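Local coordinates for protein PlyP35 (Listeria phage P35, PDB 6S3Y) that probably hydrolyses Listeria cell walls as a phage endolysin, the portion here being the cell wall binding part that would hold the enzyme on the bacterial surface, at residues D98-K103 and A123-T128; I6-K11 and F129-Y134. One frame throughout, in Å; residues are numbered along the deposited sequence.

Contact 1: D98-K103 and A123-T128; sequences DFINLK and ASRKKT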
loop_
_atom_site.group_PDB
_atom_site.type_symbol
_atom_site.label_atom_id
_atom_site.label_comp_id
_atom_site.label_asym_id
_atom_site.label_seq_id
_atom_site.Cartn_x
_atom_site.Cartn_y
_atom_site.Cartn_z
ATOM N N ASP A 98 -7.493 3.255 -13.849
ATOM C CA ASP A 98 -6.210 2.727 -14.358
ATOM C C ASP A 98 -5.198 2.866 -13.205
ATOM O O ASP A 98 -4.955 3.989 -12.726
ATOM C CB ASP A 98 -5.851 3.465 -15.643
ATOM C CG ASP A 98 -4.821 2.765 -16.509
ATOM O OD1 ASP A 98 -4.428 1.646 -16.165
ATOM O OD2 ASP A 98 -4.397 3.371 -17.498
ATOM N N PHE A 99 -4.684 1.734 -12.715
ATOM C CA PHE A 99 -3.679 1.735 -11.635
ATOM C C PHE A 99 -2.569 0.768 -12.028
ATOM O O PHE A 99 -2.836 -0.190 -12.764
ATOM C CB PHE A 99 -4.340 1.434 -10.288
ATOM C CG PHE A 99 -4.969 0.068 -10.167
ATOM C CD1 PHE A 99 -4.201 -1.040 -9.818
ATOM C CD2 PHE A 99 -6.315 -0.131 -10.414
ATOM C CE1 PHE A 99 -4.796 -2.288 -9.660
ATOM C CE2 PHE A 99 -6.897 -1.384 -10.305
ATOM C CZ PHE A 99 -6.141 -2.459 -9.898
ATOM N N ILE A 100 -1.371 1.045 -11.531
ATOM C CA ILE A 100 -0.139 0.249 -11.813
ATOM C C ILE A 100 0.400 -0.266 -10.477
ATOM O O ILE A 100 0.560 0.538 -9.551
ATOM C CB ILE A 100 0.887 1.109 -12.567
ATOM C CG1 ILE A 100 0.299 1.666 -13.884
ATOM C CG2 ILE A 100 2.163 0.328 -12.791
ATOM C CD1 ILE A 100 1.171 2.734 -14.538
ATOM N N ASN A 101 0.669 -1.569 -10.424
ATOM C CA ASN A 101 1.389 -2.250 -9.324
ATOM C C ASN A 101 2.858 -1.817 -9.412
ATOM O O ASN A 101 3.495 -2.152 -10.423
ATOM C CB ASN A 101 1.197 -3.768 -9.415
ATOM C CG ASN A 101 1.885 -4.508 -8.283
ATOM O OD1 ASN A 101 3.033 -4.210 -7.979
ATOM N ND2 ASN A 101 1.210 -5.470 -7.653
ATOM N N LEU A 102 3.359 -1.050 -8.440
ATOM C CA LEU A 102 4.786 -0.676 -8.358
ATOM C C LEU A 102 5.524 -1.678 -7.451
ATOM O O LEU A 102 5.177 -1.794 -6.255
ATOM C CB LEU A 102 4.900 0.750 -7.840
ATOM C CG LEU A 102 4.208 1.808 -8.698
ATOM C CD1 LEU A 102 4.305 3.198 -8.067
ATOM C CD2 LEU A 102 4.818 1.852 -10.084
ATOM N N LYS A 103 6.531 -2.353 -7.995
ATOM C CA LYS A 103 7.342 -3.372 -7.274
ATOM C C LYS A 103 7.992 -2.728 -6.060
ATOM O O LYS A 103 8.357 -1.522 -6.124
ATOM C CB LYS A 103 8.380 -4.007 -8.217
ATOM C CG LYS A 103 8.385 -5.509 -8.254
ATOM C CD LYS A 103 9.644 -6.121 -8.893
ATOM C CE LYS A 103 9.483 -7.620 -8.974
ATOM N NZ LYS A 103 9.511 -8.276 -7.640
ATOM N N ALA A 123 6.919 7.729 -19.440
ATOM C CA ALA A 123 7.269 7.902 -20.872
ATOM C C ALA A 123 6.343 7.059 -21.778
ATOM O O ALA A 123 5.661 7.661 -22.637
ATOM C CB ALA A 123 8.720 7.545 -21.090
ATOM N N SER A 124 6.269 5.746 -21.556
ATOM C CA SER A 124 5.486 4.802 -22.414
ATOM C C SER A 124 3.987 5.148 -22.402
ATOM O O SER A 124 3.294 4.812 -23.345
ATOM C CB SER A 124 5.702 3.383 -21.983
ATOM O OG SER A 124 5.176 3.202 -20.678
ATOM N N ARG A 125 3.506 5.798 -21.359
ATOM C CA ARG A 125 2.076 6.205 -21.194
ATOM C C ARG A 125 2.013 7.693 -21.564
ATOM O O ARG A 125 3.090 8.325 -21.636
ATOM C CB ARG A 125 1.619 5.991 -19.744
ATOM C CG ARG A 125 2.059 4.676 -19.144
ATOM C CD ARG A 125 1.319 3.535 -19.770
ATOM N NE ARG A 125 -0.107 3.732 -19.677
ATOM C CZ ARG A 125 -0.925 3.101 -18.826
ATOM N NH1 ARG A 125 -0.454 2.242 -17.910
ATOM N NH2 ARG A 125 -2.225 3.360 -18.905
ATOM N N LYS A 126 0.859 8.242 -21.877
ATOM C CA LYS A 126 0.755 9.705 -22.140
ATOM C C LYS A 126 -0.111 10.298 -21.027
ATOM O O LYS A 126 -0.967 11.171 -21.281
ATOM C CB LYS A 126 0.232 9.945 -23.555
ATOM C CG LYS A 126 -1.044 9.189 -23.876
ATOM C CD LYS A 126 -1.420 9.225 -25.343
ATOM C CE LYS A 126 -2.381 8.110 -25.699
ATOM N NZ LYS A 126 -3.003 8.342 -27.019
ATOM N N LYS A 127 0.128 9.862 -19.807
ATOM C CA LYS A 127 -0.735 10.204 -18.661
ATOM C C LYS A 127 0.042 10.309 -17.368
ATOM O O LYS A 127 1.004 9.547 -17.241
ATOM C CB LYS A 127 -1.608 8.997 -18.414
ATOM C CG LYS A 127 -3.066 9.339 -18.433
ATOM C CD LYS A 127 -4.091 8.312 -18.090
ATOM C CE LYS A 127 -3.846 6.828 -18.234
ATOM N NZ LYS A 127 -5.141 6.196 -17.894
ATOM N N THR A 128 -0.466 11.134 -16.467
ATOM C CA THR A 128 0.061 11.305 -15.101
ATOM C C THR A 128 -0.589 10.236 -14.212
ATOM O O THR A 128 -1.835 10.107 -14.268
ATOM C CB THR A 128 -0.242 12.709 -14.568
ATOM O OG1 THR A 128 0.212 13.633 -15.552
ATOM C CG2 THR A 128 0.442 12.960 -13.242
#

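Contact 2: I6-K11 and F129-Y134; sequences INIVIK and FYIPRY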
loop_
_atom_site.group_PDB
_atom_site.type_symbol
_atom_site.label_atom_id
_atom_site.label_comp_id
_atom_site.label_asym_id
_atom_site.label_seq_id
_atom_site.Cartn_x
_atom_site.Cartn_y
_atom_site.Cartn_z
ATOM N N ILE A 6 12.055 15.189 -7.106
ATOM C CA ILE A 6 12.278 14.337 -5.906
ATOM C C ILE A 6 12.555 12.931 -6.426
ATOM O O ILE A 6 11.744 12.409 -7.222
ATOM C CB ILE A 6 11.035 14.370 -4.998
ATOM C CG1 ILE A 6 10.618 15.795 -4.628
ATOM C CG2 ILE A 6 11.231 13.479 -3.796
ATOM C CD1 ILE A 6 11.688 16.511 -3.824
ATOM N N ASN A 7 13.664 12.332 -6.011
ATOM C CA ASN A 7 13.929 10.893 -6.247
ATOM C C ASN A 7 13.226 10.113 -5.133
ATOM O O ASN A 7 13.390 10.481 -3.964
ATOM C CB ASN A 7 15.425 10.616 -6.305
ATOM C CG ASN A 7 16.062 11.289 -7.501
ATOM O OD1 ASN A 7 15.714 10.992 -8.633
ATOM N ND2 ASN A 7 17.005 12.173 -7.255
ATOM N N ILE A 8 12.471 9.083 -5.494
ATOM C CA ILE A 8 11.693 8.284 -4.513
ATOM C C ILE A 8 12.029 6.813 -4.706
ATOM O O ILE A 8 12.414 6.407 -5.818
ATOM C CB ILE A 8 10.182 8.544 -4.629
ATOM C CG1 ILE A 8 9.588 7.946 -5.909
ATOM C CG2 ILE A 8 9.882 10.018 -4.489
ATOM C CD1 ILE A 8 8.045 8.036 -5.937
ATOM N N VAL A 9 11.847 6.048 -3.642
ATOM C CA VAL A 9 11.925 4.569 -3.684
ATOM C C VAL A 9 10.679 4.022 -2.986
ATOM O O VAL A 9 10.360 4.453 -1.857
ATOM C CB VAL A 9 13.253 4.049 -3.092
ATOM C CG1 VAL A 9 13.563 4.693 -1.777
ATOM C CG2 VAL A 9 13.274 2.532 -2.969
ATOM N N ILE A 10 9.979 3.128 -3.677
ATOM C CA ILE A 10 8.741 2.507 -3.148
ATOM C C ILE A 10 9.168 1.617 -1.963
ATOM O O ILE A 10 10.172 0.875 -2.089
ATOM C CB ILE A 10 7.970 1.776 -4.258
ATOM C CG1 ILE A 10 7.005 2.724 -4.982
ATOM C CG2 ILE A 10 7.201 0.570 -3.704
ATOM C CD1 ILE A 10 7.636 3.988 -5.497
ATOM N N LYS A 11 8.441 1.706 -0.856
ATOM C CA LYS A 11 8.813 1.018 0.414
ATOM C C LYS A 11 8.793 -0.501 0.236
ATOM O O LYS A 11 8.076 -1.022 -0.657
ATOM C CB LYS A 11 7.898 1.422 1.565
ATOM C CG LYS A 11 8.035 2.869 2.003
ATOM C CD LYS A 11 7.023 3.212 3.108
ATOM C CE LYS A 11 7.263 4.590 3.667
ATOM N NZ LYS A 11 6.184 5.014 4.572
ATOM N N PHE A 129 0.210 9.517 -13.430
ATOM C CA PHE A 129 -0.305 8.696 -12.312
ATOM C C PHE A 129 0.057 9.397 -10.999
ATOM O O PHE A 129 0.902 10.316 -10.989
ATOM C CB PHE A 129 0.215 7.264 -12.421
ATOM C CG PHE A 129 -0.386 6.488 -13.554
ATOM C CD1 PHE A 129 -0.001 6.735 -14.869
ATOM C CD2 PHE A 129 -1.377 5.528 -13.324
ATOM C CE1 PHE A 129 -0.590 6.047 -15.915
ATOM C CE2 PHE A 129 -1.932 4.808 -14.372
ATOM C CZ PHE A 129 -1.546 5.087 -15.660
ATOM N N TYR A 130 -0.626 9.000 -9.921
ATOM C CA TYR A 130 -0.471 9.635 -8.591
ATOM C C TYR A 130 -0.177 8.554 -7.557
ATOM O O TYR A 130 -0.779 7.459 -7.622
ATOM C CB TYR A 130 -1.734 10.428 -8.234
ATOM C CG TYR A 130 -2.048 11.501 -9.243
ATOM C CD1 TYR A 130 -1.365 12.706 -9.231
ATOM C CD2 TYR A 130 -3.007 11.287 -10.220
ATOM C CE1 TYR A 130 -1.626 13.681 -10.182
ATOM C CE2 TYR A 130 -3.269 12.252 -11.185
ATOM C CZ TYR A 130 -2.608 13.460 -11.139
ATOM O OH TYR A 130 -2.872 14.393 -12.089
ATOM N N ILE A 131 0.740 8.890 -6.649
ATOM C CA ILE A 131 1.146 8.022 -5.511
ATOM C C ILE A 131 1.080 8.879 -4.249
ATOM O O ILE A 131 1.579 9.999 -4.215
ATOM C CB ILE A 131 2.523 7.374 -5.763
ATOM C CG1 ILE A 131 2.850 6.345 -4.674
ATOM C CG2 ILE A 131 3.615 8.420 -5.929
ATOM C CD1 ILE A 131 4.114 5.520 -4.948
ATOM N N PRO A 132 0.448 8.378 -3.167
ATOM C CA PRO A 132 0.436 9.093 -1.887
ATOM C C PRO A 132 1.785 8.969 -1.160
ATOM O O PRO A 132 2.515 7.998 -1.370
ATOM C CB PRO A 132 -0.699 8.394 -1.139
ATOM C CG PRO A 132 -0.663 6.971 -1.667
ATOM C CD PRO A 132 -0.282 7.100 -3.119
ATOM N N ARG A 133 2.076 9.956 -0.303
ATOM C CA ARG A 133 3.366 10.103 0.408
ATOM C C ARG A 133 3.754 8.818 1.134
ATOM O O ARG A 133 4.966 8.481 1.142
ATOM C CB ARG A 133 3.284 11.270 1.413
ATOM C CG ARG A 133 4.596 11.590 2.101
ATOM C CD ARG A 133 5.718 11.933 1.135
ATOM N NE ARG A 133 6.996 12.103 1.815
ATOM C CZ ARG A 133 7.777 11.100 2.193
ATOM N NH1 ARG A 133 7.471 9.843 1.911
ATOM N NH2 ARG A 133 8.878 11.380 2.858
ATOM N N TYR A 134 2.788 8.102 1.703
ATOM C CA TYR A 134 3.059 6.985 2.649
ATOM C C TYR A 134 3.590 5.754 1.922
ATOM O O TYR A 134 4.014 4.821 2.585
ATOM C CB TYR A 134 1.830 6.669 3.532
ATOM C CG TYR A 134 0.650 6.042 2.845
ATOM C CD1 TYR A 134 0.579 4.677 2.648
ATOM C CD2 TYR A 134 -0.459 6.796 2.475
ATOM C CE1 TYR A 134 -0.517 4.082 2.043
ATOM C CE2 TYR A 134 -1.565 6.210 1.883
ATOM C CZ TYR A 134 -1.588 4.857 1.643
ATOM O OH TYR A 134 -2.690 4.277 1.077
#

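Contact 1: D98-K103 and A123-T128
Asp98 and Lys127 mark the nearest backbone approach, with their CA atoms 10.2 Å apart, so the start of strand 99-103 and the loop at 123-128 meet through side chains alone. The focus is one carboxylate oxygen. Asp98 OD2 accepts a salt-bridging hydrogen bond from Arg125 NH2 at 2.6 Å, and a second from Lys127 NZ at 2.9 Å. The two donors use different sides of that oxygen: the arginine comes in on the syn side, a little out of the carboxylate plane, while the lysine uses the anti lone pair. The arginine bond is noticeably bent, with an N-H...acceptor angle of 135°, and the guanidinium and carboxylate planes stand 42° apart. Asp98 OD1 is 3.9 Å from Arg125 NH2, so the pairing is single-pronged rather than a two-oxygen clasp.

With CG swung opposite the backbone N (chi1 -162°), Asp98 holds its carboxylate out across the gap. Arg125 arrives from the other direction on a chain folded at chi2 and chi3, and Lys127 slants in with a kink at chi3. Arg125 NH1, the nitrogen not bonded to Asp98, lies 3.8 Å from Ile100 CD1, the methyl at the tip of the next side chain pointing at the loop.

Lys127 NZ also salt-bridges Asp90, which follows strand 78-89, so two acidic groups share the lysine, and its charge probably offsets part of theirs. Asp98 is itself paired to Asp90 through the backbone. The result is a surface salt-bridge network of Asp98, Arg125 and Lys127, fastening the connection between strands 117-121 and 128-132 to the residue that leads into strand 99-103, within a cell wall binding domain of the SH3 clan.

Contact 2: I6-K11 and F129-Y134
Ile10 and Ile131 meet in a buried apolar contact between strand 6-17 and strand 128-132, and a lysine-to-carbonyl hydrogen bond from Lys11 to Tyr134 closes one end of it. The backbones stay well apart: CA of Ile8 and CA of Arg133 are 9.8 Å from each other, and CA of Lys11 and CA of Tyr134 8.6 Å. Residues 8-11 and 131-134 run 57° apart. With CA atoms this far apart, side chains rather than strand pairing join the two segments.

Ile131 points its longer branch at the other segment. Its CG1 branch lies opposite the backbone N (chi1 -173°) and continues extended, which carries CD1 to 3.9 Å from Ile10 CD1, with Ile10 CG1 scarcely farther off. The two chains slant past one another as they touch. The other branch of Ile131 serves a second neighbour more loosely, its CG2 sitting 4.4 Å from Ile8 CD1.

Lys11 leaves its strand as a straight chain beyond CG and delivers NZ to Tyr134 O at 2.9 Å. The ammonium approaches from above the carbonyl plane, 44° out of it, and so misses the lone pairs. Gln30 OE1 is a further partner of NZ, which is thus gripped from two residues. Arg133 NH1 is 5.7 Å from Lys11 NZ, close enough that the like charges may feel each other mildly.

The tyrosine side chain starts off away from 6-11; its hydroxyl bonds to Phe22 O and its ring meets that of Tyr15, farther along the same strand 6-17. Around the isoleucines, Phe136 of strand 136-137 touches both Ile8 and Ile131, while Tyr118 and Leu120 of strand 117-121 lie against Ile131. Strand 6-17 is meanwhile bonded antiparallel to strands 107-110 and 136-137.

From the N terminus, residues 6-11 come first and meet 129-134 only near the end of the chain, so contact 2 closes a long loop holding most of the chain. Contact 1 is nested inside it, joining 98-103 to 123-128, and the chain then runs straight from 123-128 into 129-134. Their centres are 13 Å apart, and the two meet along strand 128-132: Ile100 CD1 lies 3.7 Å from Phe129 CE2, and Leu102 CD1 is 3.9 Å from Ile131 CD1. Contact 1 thus secures the surface end of the 117-121/128-132 hairpin to the start of the 98-103 segment, whereas contact 2 packs the hairpin's later strand against the N-terminal strand within the core.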